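Local structure of chorismate mutase (Burkholderia thailandensis, 6CNZ) at residues 71-75 against 166-170; 45-51 against 84-88. The protein probably catalyses the rearrangement of chorismate to prephenate, the first committed step towards phenylalanine and tyrosine. The contacts are given in a common frame with arbitrary orientation. Numbering follows the deposited sequence.

Interaction 1: 71-75 against 166-170; sequences YARTF and ALSHV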
# COMPACT_ATOMS: atom_id res chain seq x y z
N TYR A 71 22.94 -2.13 7.13
CA TYR A 71 22.18 -1.93 5.90
C TYR A 71 20.70 -1.69 6.21
O TYR A 71 20.08 -0.79 5.64
CB TYR A 71 22.34 -3.16 5.03
CG TYR A 71 21.65 -3.13 3.70
CD1 TYR A 71 21.88 -2.11 2.80
CD2 TYR A 71 20.82 -4.18 3.32
CE1 TYR A 71 21.27 -2.10 1.57
CE2 TYR A 71 20.21 -4.19 2.09
CZ TYR A 71 20.44 -3.15 1.21
OH TYR A 71 19.83 -3.16 -0.03
N ALA A 72 20.13 -2.48 7.12
CA ALA A 72 18.73 -2.26 7.48
C ALA A 72 18.56 -0.95 8.24
O ALA A 72 17.60 -0.21 7.98
CB ALA A 72 18.22 -3.43 8.31
N ARG A 73 19.49 -0.63 9.15
CA ARG A 73 19.37 0.61 9.91
C ARG A 73 19.40 1.82 8.99
O ARG A 73 18.52 2.70 9.05
CB ARG A 73 20.48 0.72 10.96
CG ARG A 73 20.38 1.98 11.81
CD ARG A 73 21.64 2.27 12.63
NE ARG A 73 21.38 3.38 13.55
CZ ARG A 73 20.88 3.24 14.78
NH1 ARG A 73 20.61 2.03 15.25
NH2 ARG A 73 20.67 4.30 15.54
N THR A 74 20.40 1.88 8.11
CA THR A 74 20.48 2.97 7.14
C THR A 74 19.20 3.08 6.32
O THR A 74 18.67 4.17 6.12
CB THR A 74 21.68 2.77 6.23
OG1 THR A 74 22.87 2.88 7.00
CG2 THR A 74 21.70 3.82 5.13
N PHE A 75 18.69 1.94 5.83
CA PHE A 75 17.45 1.95 5.07
C PHE A 75 16.31 2.56 5.88
O PHE A 75 15.48 3.30 5.34
CB PHE A 75 17.09 0.54 4.61
CG PHE A 75 15.79 0.45 3.84
CD1 PHE A 75 15.72 0.83 2.51
CD2 PHE A 75 14.64 -0.04 4.44
CE1 PHE A 75 14.54 0.74 1.79
CE2 PHE A 75 13.44 -0.14 3.73
CZ PHE A 75 13.39 0.25 2.40
N ALA A 166 13.58 7.81 0.33
CA ALA A 166 13.39 6.56 1.05
C ALA A 166 14.17 5.42 0.43
O ALA A 166 14.49 4.43 1.12
CB ALA A 166 11.91 6.18 1.11
N LEU A 167 14.45 5.49 -0.87
CA LEU A 167 15.13 4.40 -1.56
C LEU A 167 16.56 4.77 -1.94
O LEU A 167 17.13 4.17 -2.85
CB LEU A 167 14.32 3.99 -2.78
CG LEU A 167 12.89 3.55 -2.39
CD1 LEU A 167 11.94 3.46 -3.58
CD2 LEU A 167 12.96 2.21 -1.64
N SER A 168 17.16 5.74 -1.25
CA SER A 168 18.41 6.32 -1.72
C SER A 168 19.65 5.56 -1.25
O SER A 168 20.75 5.88 -1.70
CB SER A 168 18.50 7.80 -1.31
OG SER A 168 18.66 7.97 0.10
N HIS A 169 19.51 4.55 -0.39
CA HIS A 169 20.66 3.70 -0.03
C HIS A 169 20.34 2.22 -0.19
O HIS A 169 20.92 1.37 0.49
CB HIS A 169 21.15 3.98 1.39
CG HIS A 169 21.57 5.39 1.60
ND1 HIS A 169 20.69 6.39 1.95
CD2 HIS A 169 22.78 5.99 1.47
CE1 HIS A 169 21.33 7.54 2.05
NE2 HIS A 169 22.61 7.32 1.77
N VAL A 170 19.44 1.89 -1.13
CA VAL A 170 19.19 0.49 -1.43
C VAL A 170 20.36 -0.12 -2.18
O VAL A 170 20.78 -1.25 -1.90
CB VAL A 170 17.86 0.35 -2.22
CG1 VAL A 170 17.72 -1.04 -2.81
CG2 VAL A 170 16.68 0.66 -1.31
O HOH W 1 20.66 1.27 3.25

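Interaction 2: 45-51 against 84-88; sequences ISDPPRE and KQLQN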
# COMPACT_ATOMS: atom_id res chain seq x y z
N ILE A 45 6.93 17.05 14.37
CA ILE A 45 7.20 16.03 13.35
C ILE A 45 8.36 15.14 13.79
O ILE A 45 8.31 13.91 13.64
CB ILE A 45 7.46 16.71 12.00
CG1 ILE A 45 6.14 17.24 11.44
CG2 ILE A 45 8.13 15.75 11.01
CD1 ILE A 45 6.28 18.12 10.24
N SER A 46 9.39 15.74 14.38
CA SER A 46 10.54 14.99 14.83
C SER A 46 10.26 14.42 16.22
O SER A 46 9.81 15.14 17.12
CB SER A 46 11.78 15.88 14.84
OG SER A 46 12.77 15.40 15.72
N ASP A 47 10.55 13.13 16.40
CA ASP A 47 10.34 12.44 17.66
C ASP A 47 11.55 11.57 17.96
O ASP A 47 11.52 10.35 17.80
CB ASP A 47 9.05 11.61 17.60
CG ASP A 47 8.66 11.03 18.95
OD1 ASP A 47 9.48 11.07 19.90
OD2 ASP A 47 7.50 10.55 19.04
N PRO A 48 12.64 12.18 18.45
CA PRO A 48 13.93 11.46 18.60
C PRO A 48 13.82 10.15 19.36
O PRO A 48 14.35 9.13 18.90
CB PRO A 48 14.81 12.47 19.37
CG PRO A 48 14.23 13.80 19.06
CD PRO A 48 12.74 13.60 18.85
N PRO A 49 13.16 10.11 20.53
CA PRO A 49 13.11 8.83 21.25
C PRO A 49 12.32 7.75 20.53
O PRO A 49 12.69 6.57 20.60
CB PRO A 49 12.49 9.20 22.61
CG PRO A 49 11.69 10.39 22.34
CD PRO A 49 12.42 11.16 21.27
N ARG A 50 11.25 8.10 19.81
CA ARG A 50 10.52 7.08 19.07
C ARG A 50 11.32 6.60 17.87
O ARG A 50 11.30 5.41 17.54
CB ARG A 50 9.16 7.61 18.61
CG ARG A 50 8.45 6.67 17.62
CD ARG A 50 7.02 7.11 17.35
NE ARG A 50 6.38 7.58 18.57
CZ ARG A 50 5.72 6.80 19.43
NH1 ARG A 50 5.62 5.49 19.19
NH2 ARG A 50 5.18 7.32 20.52
N GLU A 51 12.02 7.51 17.20
CA GLU A 51 12.86 7.12 16.06
C GLU A 51 13.96 6.17 16.50
O GLU A 51 14.14 5.09 15.93
CB GLU A 51 13.43 8.38 15.40
CG GLU A 51 12.33 9.28 14.82
CD GLU A 51 12.82 10.66 14.35
OE1 GLU A 51 14.00 10.81 13.99
OE2 GLU A 51 11.99 11.60 14.35
N LYS A 84 9.47 12.37 7.41
CA LYS A 84 9.51 13.73 7.95
C LYS A 84 9.51 14.77 6.83
O LYS A 84 8.89 15.83 6.96
CB LYS A 84 10.74 13.89 8.85
CG LYS A 84 10.58 13.20 10.19
CD LYS A 84 11.91 12.93 10.88
CE LYS A 84 12.55 14.17 11.44
NZ LYS A 84 13.77 13.82 12.25
N GLN A 85 10.24 14.49 5.74
CA GLN A 85 10.20 15.37 4.58
C GLN A 85 8.76 15.57 4.09
O GLN A 85 8.32 16.70 3.89
CB GLN A 85 11.07 14.75 3.48
CG GLN A 85 11.32 15.58 2.26
CD GLN A 85 12.05 14.76 1.21
OE1 GLN A 85 12.88 13.91 1.54
NE2 GLN A 85 11.71 14.97 -0.06
N LEU A 86 8.04 14.48 3.87
CA LEU A 86 6.66 14.58 3.43
C LEU A 86 5.81 15.35 4.45
O LEU A 86 5.03 16.24 4.09
CB LEU A 86 6.07 13.18 3.18
CG LEU A 86 4.65 13.11 2.59
CD1 LEU A 86 4.46 14.15 1.49
CD2 LEU A 86 4.35 11.72 2.04
N GLN A 87 5.94 15.01 5.74
CA GLN A 87 5.13 15.68 6.76
C GLN A 87 5.40 17.18 6.80
O GLN A 87 4.47 17.98 6.94
CB GLN A 87 5.39 15.07 8.15
CG GLN A 87 4.98 13.59 8.34
CD GLN A 87 5.41 13.05 9.70
OE1 GLN A 87 5.14 13.65 10.73
NE2 GLN A 87 6.13 11.92 9.70
N ASN A 88 6.67 17.57 6.69
CA ASN A 88 6.98 18.99 6.66
C ASN A 88 6.39 19.66 5.43
O ASN A 88 5.88 20.79 5.52
CB ASN A 88 8.49 19.21 6.73
CG ASN A 88 8.97 19.29 8.16
OD1 ASN A 88 8.57 20.19 8.89
ND2 ASN A 88 9.77 18.31 8.59

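Interaction 1: 71-75 against 166-170
F75 pushes the CE1 corner of its ring into the bend of the 166-170 loop, where CE1 lies 3.8 Å from V170 CG2, 4.1 Å from L167 CD2 and 3.8 Å from the carbonyl A166 O. L167 CD2 meets the edge of the ring, near its plane. One helical turn earlier, Y71 reaches across with its hydroxyl: Y71 OH donates to V170 O at 2.8 Å, while Y71 CE1 lies 3.7 Å from H169 O. A water joins the backbones, donating to Y71 O at 3.2 Å and to H169 O at 2.8 Å. L167 leaves helical geometry just after helix 157-166, and a type I turn from L167 to V170 brings the carbonyls of H169 and V170 to face helix 69-96. In this all-helical chorismate mutase fold the turn leads directly into C171, whose disulfide to C138 ties the C-terminal tail to helix 138-153. L126 of helix 107-129 and L20 of helix 15-29 pack on F75. At the more exposed margin, T74 CG2 touches H169 CB at 3.8 Å; T74 OG1 hydrogen-bonds back to A70 O, and H169 ND1 hydrogen-bonds to D78.

Interaction 2: 45-51 against 84-88
A mixed apolar and charged surface contact joins the connection between helices 31-41 and 48-64, together with the first turn of helix 48-64, to a turn of helix 69-96. I45 is the apolar part: its side chain lies against the helix, with I45 CG2 3.6 Å from K84 CG and 3.7 Å from Q87 OE1, and I45 CD1 3.4 Å from N88 OD1. Q87 NE2 hydrogen-bonds to S83 OG. K84 extends its methylene chain past I45, placing K84 NZ 3.9 Å from S46 CB and 3.5 Å from E51 OE1, a salt bridge whose hydrogen bond is weak. The other carboxylate oxygen of E51 turns back on its own segment: E51 OE2 accepts from D47 N at 2.9 Å, so one glutamate serves both the lysine and the start of its helix. D47 is the N-cap; D47 OD1 takes a long, weak bond from R50 N (3.5 Å), and D47 OD2 pairs with R50 NE at 3.2 Å in a salt bridge. The two prolines that follow D47 occupy the first turn, where backbone amides would lack intrahelical acceptors. A nitrate, probably from the crystallisation liquor, sits about 4 Å from the E51 side chain. K38 of helix 31-41 hydrogen-bonds to I45 O, Q87 also packs on that helix, and on another side of helix 69-96 L86 and Q85 meet helix 157-166.

How the interactions relate
From the N terminus, helices 15-29 and 31-41 come first, then residues 45-51, the first segment of interaction 2. Its loop runs through helix 48-64 and the short connection into helix 69-96, closing at 84-88 after 32 intervening residues. Interaction 1 starts within that loop, at 71-75, and closes only at 166-170 after 90 residues that include helices 107-129, 138-153 and 157-166. The segments therefore alternate and the two closures cross. Both rest on helix 69-96, one near its start and one further along; their centres lie about 17 Å apart and they do not touch. That long helix thus joins the connection between helices 31-41 and 48-64 to the C-terminal tail.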